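Long-range contacts in transcriptional regulator, TetR family (Myxococcus xanthus, PDB 5K7F), which probably binds DNA as a TetR-family transcriptional repressor and takes part in the control of alternative isovaleryl coenzyme A biosynthesis: residues S81-I86 / R94-H99; A87-R92 / S149-I154. All blocks are in the same frame, centred on the assembly; numbering follows the deposited sequence.

Interaction 1: S81-I86 / R94-H99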
loop_
_atom_site.group_PDB
_atom_site.type_symbol
_atom_site.label_atom_id
_atom_site.label_comp_id
_atom_site.label_asym_id
_atom_site.label_seq_id
_atom_site.Cartn_x
_atom_site.Cartn_y
_atom_site.Cartn_z
ATOM N N SER A 81 -13.614 17.011 -6.577
ATOM C CA SER A 81 -14.654 17.857 -7.151
ATOM C C SER A 81 -16.030 17.307 -6.835
ATOM O O SER A 81 -17.008 18.052 -6.885
ATOM C CB SER A 81 -14.444 17.994 -8.648
ATOM O OG SER A 81 -14.582 16.751 -9.324
ATOM N N ARG A 82 -16.106 16.039 -6.455
ATOM C CA ARG A 82 -17.355 15.391 -6.142
ATOM C C ARG A 82 -17.753 15.553 -4.685
ATOM O O ARG A 82 -18.924 15.333 -4.372
ATOM C CB ARG A 82 -17.283 13.907 -6.493
ATOM C CG ARG A 82 -16.715 13.544 -7.897
ATOM C CD ARG A 82 -17.692 13.753 -9.013
ATOM N NE ARG A 82 -17.032 13.489 -10.288
ATOM C CZ ARG A 82 -17.620 13.591 -11.463
ATOM N NH1 ARG A 82 -18.901 13.942 -11.540
ATOM N NH2 ARG A 82 -16.919 13.348 -12.565
ATOM N N VAL A 83 -16.822 15.921 -3.779
ATOM C CA VAL A 83 -17.131 15.866 -2.350
ATOM C C VAL A 83 -16.824 17.176 -1.642
ATOM O O VAL A 83 -17.253 17.377 -0.498
ATOM C CB VAL A 83 -16.382 14.707 -1.653
ATOM C CG1 VAL A 83 -16.704 13.344 -2.306
ATOM C CG2 VAL A 83 -14.841 14.945 -1.594
ATOM N N GLN A 84 -16.080 18.073 -2.283
ATOM C CA GLN A 84 -15.485 19.171 -1.523
ATOM C C GLN A 84 -16.531 20.140 -0.964
ATOM O O GLN A 84 -16.243 20.832 0.018
ATOM C CB GLN A 84 -14.462 19.929 -2.373
ATOM C CG GLN A 84 -15.055 20.659 -3.551
ATOM C CD GLN A 84 -14.024 21.030 -4.591
ATOM O OE1 GLN A 84 -12.842 20.728 -4.442
ATOM N NE2 GLN A 84 -14.476 21.662 -5.675
ATOM N N ASP A 85 -17.732 20.166 -1.523
ATOM C CA ASP A 85 -18.810 21.032 -1.076
ATOM C C ASP A 85 -19.680 20.414 0.019
ATOM O O ASP A 85 -20.623 21.075 0.468
ATOM C CB ASP A 85 -19.718 21.408 -2.267
ATOM C CG ASP A 85 -18.960 22.065 -3.420
ATOM O OD1 ASP A 85 -18.475 23.207 -3.261
ATOM O OD2 ASP A 85 -18.885 21.450 -4.507
ATOM N N ILE A 86 -19.430 19.171 0.436
ATOM C CA ILE A 86 -20.232 18.555 1.488
ATOM C C ILE A 86 -19.827 19.181 2.814
ATOM O O ILE A 86 -18.659 19.106 3.221
ATOM C CB ILE A 86 -20.049 17.030 1.496
ATOM C CG1 ILE A 86 -20.470 16.442 0.159
ATOM C CG2 ILE A 86 -20.828 16.377 2.620
ATOM C CD1 ILE A 86 -20.075 15.003 -0.004
ATOM N N ARG A 94 -17.046 10.041 4.275
ATOM C CA ARG A 94 -17.696 8.832 3.767
ATOM C C ARG A 94 -17.803 8.857 2.237
ATOM O O ARG A 94 -17.530 7.851 1.563
ATOM C CB ARG A 94 -19.101 8.689 4.357
ATOM C CG ARG A 94 -19.122 8.384 5.818
ATOM C CD ARG A 94 -20.553 8.250 6.355
ATOM N NE ARG A 94 -20.559 8.051 7.792
ATOM C CZ ARG A 94 -21.411 8.633 8.638
ATOM N NH1 ARG A 94 -22.350 9.460 8.191
ATOM N NH2 ARG A 94 -21.309 8.391 9.938
ATOM N N ALA A 95 -18.146 10.009 1.688
ATOM C CA ALA A 95 -18.232 10.143 0.233
ATOM C C ALA A 95 -16.852 10.101 -0.402
ATOM O O ALA A 95 -16.690 9.504 -1.478
ATOM C CB ALA A 95 -18.961 11.431 -0.148
ATOM N N CYS A 96 -15.848 10.719 0.258
ATOM C CA CYS A 96 -14.487 10.760 -0.267
ATOM C C CYS A 96 -13.909 9.357 -0.354
ATOM O O CYS A 96 -13.331 8.956 -1.372
ATOM C CB CYS A 96 -13.630 11.669 0.599
ATOM S SG CYS A 96 -12.052 12.165 -0.126
ATOM N N MET A 97 -14.125 8.565 0.697
ATOM C CA MET A 97 -13.656 7.190 0.719
ATOM C C MET A 97 -14.291 6.364 -0.393
ATOM O O MET A 97 -13.599 5.594 -1.078
ATOM C CB MET A 97 -13.965 6.542 2.061
ATOM C CG MET A 97 -13.391 5.125 2.133
ATOM S SD MET A 97 -13.522 4.414 3.782
ATOM C CE MET A 97 -11.816 4.440 4.257
ATOM N N ARG A 98 -15.619 6.476 -0.555
ATOM C CA ARG A 98 -16.280 5.709 -1.605
ATOM C C ARG A 98 -15.751 6.104 -2.990
ATOM O O ARG A 98 -15.325 5.234 -3.769
ATOM C CB ARG A 98 -17.789 5.883 -1.502
ATOM C CG ARG A 98 -18.592 5.046 -2.493
ATOM C CD ARG A 98 -20.084 5.241 -2.252
ATOM N NE ARG A 98 -20.944 4.282 -2.965
ATOM C CZ ARG A 98 -21.250 3.050 -2.550
ATOM N NH1 ARG A 98 -20.751 2.526 -1.417
ATOM N NH2 ARG A 98 -22.083 2.331 -3.282
ATOM N N HIS A 99 -15.680 7.404 -3.275
ATOM C CA HIS A 99 -15.121 7.837 -4.564
ATOM C C HIS A 99 -13.674 7.379 -4.760
ATOM O O HIS A 99 -13.287 6.970 -5.866
ATOM C CB HIS A 99 -15.226 9.352 -4.682
ATOM C CG HIS A 99 -16.622 9.843 -5.027
ATOM N ND1 HIS A 99 -17.234 9.590 -6.234
ATOM C CD2 HIS A 99 -17.533 10.523 -4.287
ATOM C CE1 HIS A 99 -18.447 10.127 -6.239
ATOM N NE2 HIS A 99 -18.653 10.710 -5.068
HETATM O O HOH W 1 -20.301 12.752 -3.697
#
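Val83 and Cys96 are the closest CA pair, 6.1 Å apart, where residues 81-86 pass helix 89-105. Val83 buries the largest share. Its CG1, placed anti to the carbonyl carbon (chi1 -57°), lies 3.5 Å from His99 CD2 and also touches Ala95 CB, while CG2 faces Cys96 CB. Ala95 CB is shared, since Ile86 CD1 comes to 3.7 Å from it. Arg82 lays its CB over one face of the His99 imidazole, 3.9 Å from the ring centroid and 17° off the normal, a CH-pi contact displaced toward the rim. The end of the arginine leads away, and its NE bonds to Glu77 O. In the plane of the imidazole, a water sits 3.0 Å from His99 NE2 and donates to Arg82 O, also at 3.0 Å, bridging the two segments. An alanine at His99 would probably leave this water without its ring partner and open a gap beside Val83 CG1 and Arg82 CB. Phe140 of helix 125-150 touches both Val83 and Cys96. A type I beta turn from Val83 to Ile86, closed by Ile86 N to Val83 O, begins the passage into the next helix: a helix-to-helix connection in the all-helical TetR fold.

Interaction 2: A87-R92 / S149-I154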
loop_
_atom_site.group_PDB
_atom_site.type_symbol
_atom_site.label_atom_id
_atom_site.label_comp_id
_atom_site.label_asym_id
_atom_site.label_seq_id
_atom_site.Cartn_x
_atom_site.Cartn_y
_atom_site.Cartn_z
ATOM N N ALA A 87 -20.796 19.810 3.493
ATOM C CA ALA A 87 -20.481 20.642 4.651
ATOM C C ALA A 87 -20.232 19.801 5.893
ATOM O O ALA A 87 -19.289 20.076 6.663
ATOM C CB ALA A 87 -21.617 21.631 4.917
ATOM N N ASN A 88 -21.032 18.757 6.059
ATOM C CA ASN A 88 -20.869 17.826 7.163
ATOM C C ASN A 88 -19.602 16.996 6.946
ATOM O O ASN A 88 -19.495 16.300 5.915
ATOM C CB ASN A 88 -22.117 16.949 7.260
ATOM C CG ASN A 88 -21.994 15.915 8.350
ATOM O OD1 ASN A 88 -20.956 15.310 8.470
ATOM N ND2 ASN A 88 -23.054 15.701 9.136
ATOM N N PRO A 89 -18.611 17.062 7.867
ATOM C CA PRO A 89 -17.282 16.480 7.595
ATOM C C PRO A 89 -17.247 14.962 7.626
ATOM O O PRO A 89 -16.434 14.376 6.895
ATOM C CB PRO A 89 -16.390 17.076 8.698
ATOM C CG PRO A 89 -17.354 17.411 9.836
ATOM C CD PRO A 89 -18.646 17.810 9.135
ATOM N N VAL A 90 -18.085 14.299 8.434
ATOM C CA VAL A 90 -18.153 12.845 8.346
ATOM C C VAL A 90 -18.847 12.404 7.058
ATOM O O VAL A 90 -18.395 11.452 6.405
ATOM C CB VAL A 90 -18.794 12.226 9.607
ATOM C CG1 VAL A 90 -20.294 12.260 9.612
ATOM C CG2 VAL A 90 -18.292 10.774 9.749
ATOM N N GLU A 91 -19.907 13.114 6.624
ATOM C CA GLU A 91 -20.503 12.809 5.324
ATOM C C GLU A 91 -19.490 13.016 4.209
ATOM O O GLU A 91 -19.430 12.224 3.258
ATOM C CB GLU A 91 -21.724 13.703 5.063
ATOM C CG GLU A 91 -22.952 13.443 5.933
ATOM C CD GLU A 91 -24.169 14.303 5.524
ATOM O OE1 GLU A 91 -24.147 14.956 4.439
ATOM O OE2 GLU A 91 -25.141 14.330 6.305
ATOM N N ARG A 92 -18.665 14.026 4.334
ATOM C CA ARG A 92 -17.634 14.280 3.346
ATOM C C ARG A 92 -16.585 13.139 3.303
ATOM O O ARG A 92 -16.216 12.650 2.263
ATOM C CB ARG A 92 -16.962 15.602 3.631
ATOM C CG ARG A 92 -16.101 16.109 2.547
ATOM C CD ARG A 92 -15.916 17.609 2.631
ATOM N NE ARG A 92 -15.003 17.975 3.608
ATOM C CZ ARG A 92 -15.278 18.673 4.697
ATOM N NH1 ARG A 92 -16.467 19.079 4.915
ATOM N NH2 ARG A 92 -14.352 18.892 5.557
ATOM N N SER A 149 -13.945 15.174 14.270
ATOM C CA SER A 149 -13.608 14.860 15.657
ATOM C C SER A 149 -14.077 15.969 16.599
ATOM O O SER A 149 -14.723 15.706 17.614
ATOM C CB SER A 149 -12.090 14.628 15.807
ATOM O OG SER A 149 -11.743 14.403 17.166
ATOM N N GLN A 150 -13.779 17.222 16.273
ATOM C CA GLN A 150 -14.200 18.324 17.149
ATOM C C GLN A 150 -15.713 18.359 17.319
ATOM O O GLN A 150 -16.209 18.652 18.416
ATOM C CB GLN A 150 -13.694 19.659 16.594
ATOM C CG GLN A 150 -14.092 20.877 17.438
ATOM C CD GLN A 150 -13.499 20.832 18.812
ATOM O OE1 GLN A 150 -12.294 20.624 18.974
ATOM N NE2 GLN A 150 -14.343 21.023 19.824
ATOM N N GLN A 151 -16.454 17.983 16.277
ATOM C CA GLN A 151 -17.912 18.061 16.276
ATOM C C GLN A 151 -18.546 16.787 16.816
ATOM O O GLN A 151 -19.775 16.706 16.866
ATOM C CB GLN A 151 -18.439 18.371 14.865
ATOM C CG GLN A 151 -17.976 19.734 14.349
ATOM C CD GLN A 151 -18.318 20.004 12.881
ATOM O OE1 GLN A 151 -19.303 19.532 12.369
ATOM N NE2 GLN A 151 -17.473 20.767 12.215
ATOM N N GLY A 152 -17.734 15.825 17.267
ATOM C CA GLY A 152 -18.256 14.589 17.822
ATOM C C GLY A 152 -18.976 13.701 16.827
ATOM O O GLY A 152 -19.835 12.907 17.230
ATOM N N LEU A 153 -18.659 13.814 15.530
ATOM C CA LEU A 153 -19.260 12.943 14.522
ATOM C C LEU A 153 -18.418 11.700 14.227
ATOM O O LEU A 153 -18.911 10.791 13.558
ATOM C CB LEU A 153 -19.505 13.738 13.233
ATOM C CG LEU A 153 -20.387 14.985 13.374
ATOM C CD1 LEU A 153 -20.175 15.886 12.173
ATOM C CD2 LEU A 153 -21.880 14.633 13.525
ATOM N N ILE A 154 -17.182 11.636 14.735
ATOM C CA ILE A 154 -16.347 10.441 14.709
ATOM C C ILE A 154 -15.638 10.389 16.056
ATOM O O ILE A 154 -15.468 11.406 16.741
ATOM C CB ILE A 154 -15.298 10.399 13.560
ATOM C CG1 ILE A 154 -14.374 11.605 13.630
ATOM C CG2 ILE A 154 -15.981 10.346 12.176
ATOM C CD1 ILE A 154 -13.336 11.646 12.563
#
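Two helix ends meet in the TetR-like C-terminal domain: the capped start of helix 89-105 and the Schellman motif that closes helix 125-150. At the start, Asn88 is the N-cap, and its OD1 accepts from Glu91 N at 3.1 Å in a nearly straight bond (175°), the donor lying above the carbonyl plane. Asn88 CG stands anti to the backbone N (chi1 178°), and the amide meets Leu153 tip to tip, OD1 lying 3.8 Å from Leu153 CD1. The same methyl also approaches Pro89 CD at 3.9 Å, the leucine crossing the proline ring at about a right angle. Pro89 CD and CG both touch Gln151 OE1. Deeper in, Val90 CG1 packs on Leu153 CB at 4.0 Å, and Val90 CG2, anti to the backbone N, passes alongside Ile154 CG2 at 3.4 Å, tighter than usual van der Waals contact. Phe197 touches both Val90 and Ile154. Gly152, with phi 67°, turns the chain out of helix 125-150, and beyond it Leu153 and Ile154 point toward the first turn of helix 89-105. Arg92 NH2 bonds to Gln147 OE1 nearby; between the segments themselves the contact is mainly apolar, and shape fit is likely to matter more than directed bonds.

In the fold
Helix 89-105 is common to both contacts: its first turn serves interaction 2, and residues further along it serve interaction 1. Their centres lie about 13 Å apart, and they meet where Arg92 NH1 probably hydrogen-bonds to Ile86 O and Arg92 CD packs on Val83 O. Interaction 1 sits about 13 Å from the chain centre, interaction 2 about 23 Å, yet each is partly buried, with an exposed border, Arg82 and Gln151 respectively. Interaction 1 adds a ring contact and bridging water; interaction 2 joins segments 57 residues apart mainly through aliphatic groups, the side-chain oxygens of Asn88 and Gln151 touching carbons at the edge. Helix 125-150 covers interaction 1 through Phe140 and ends in interaction 2.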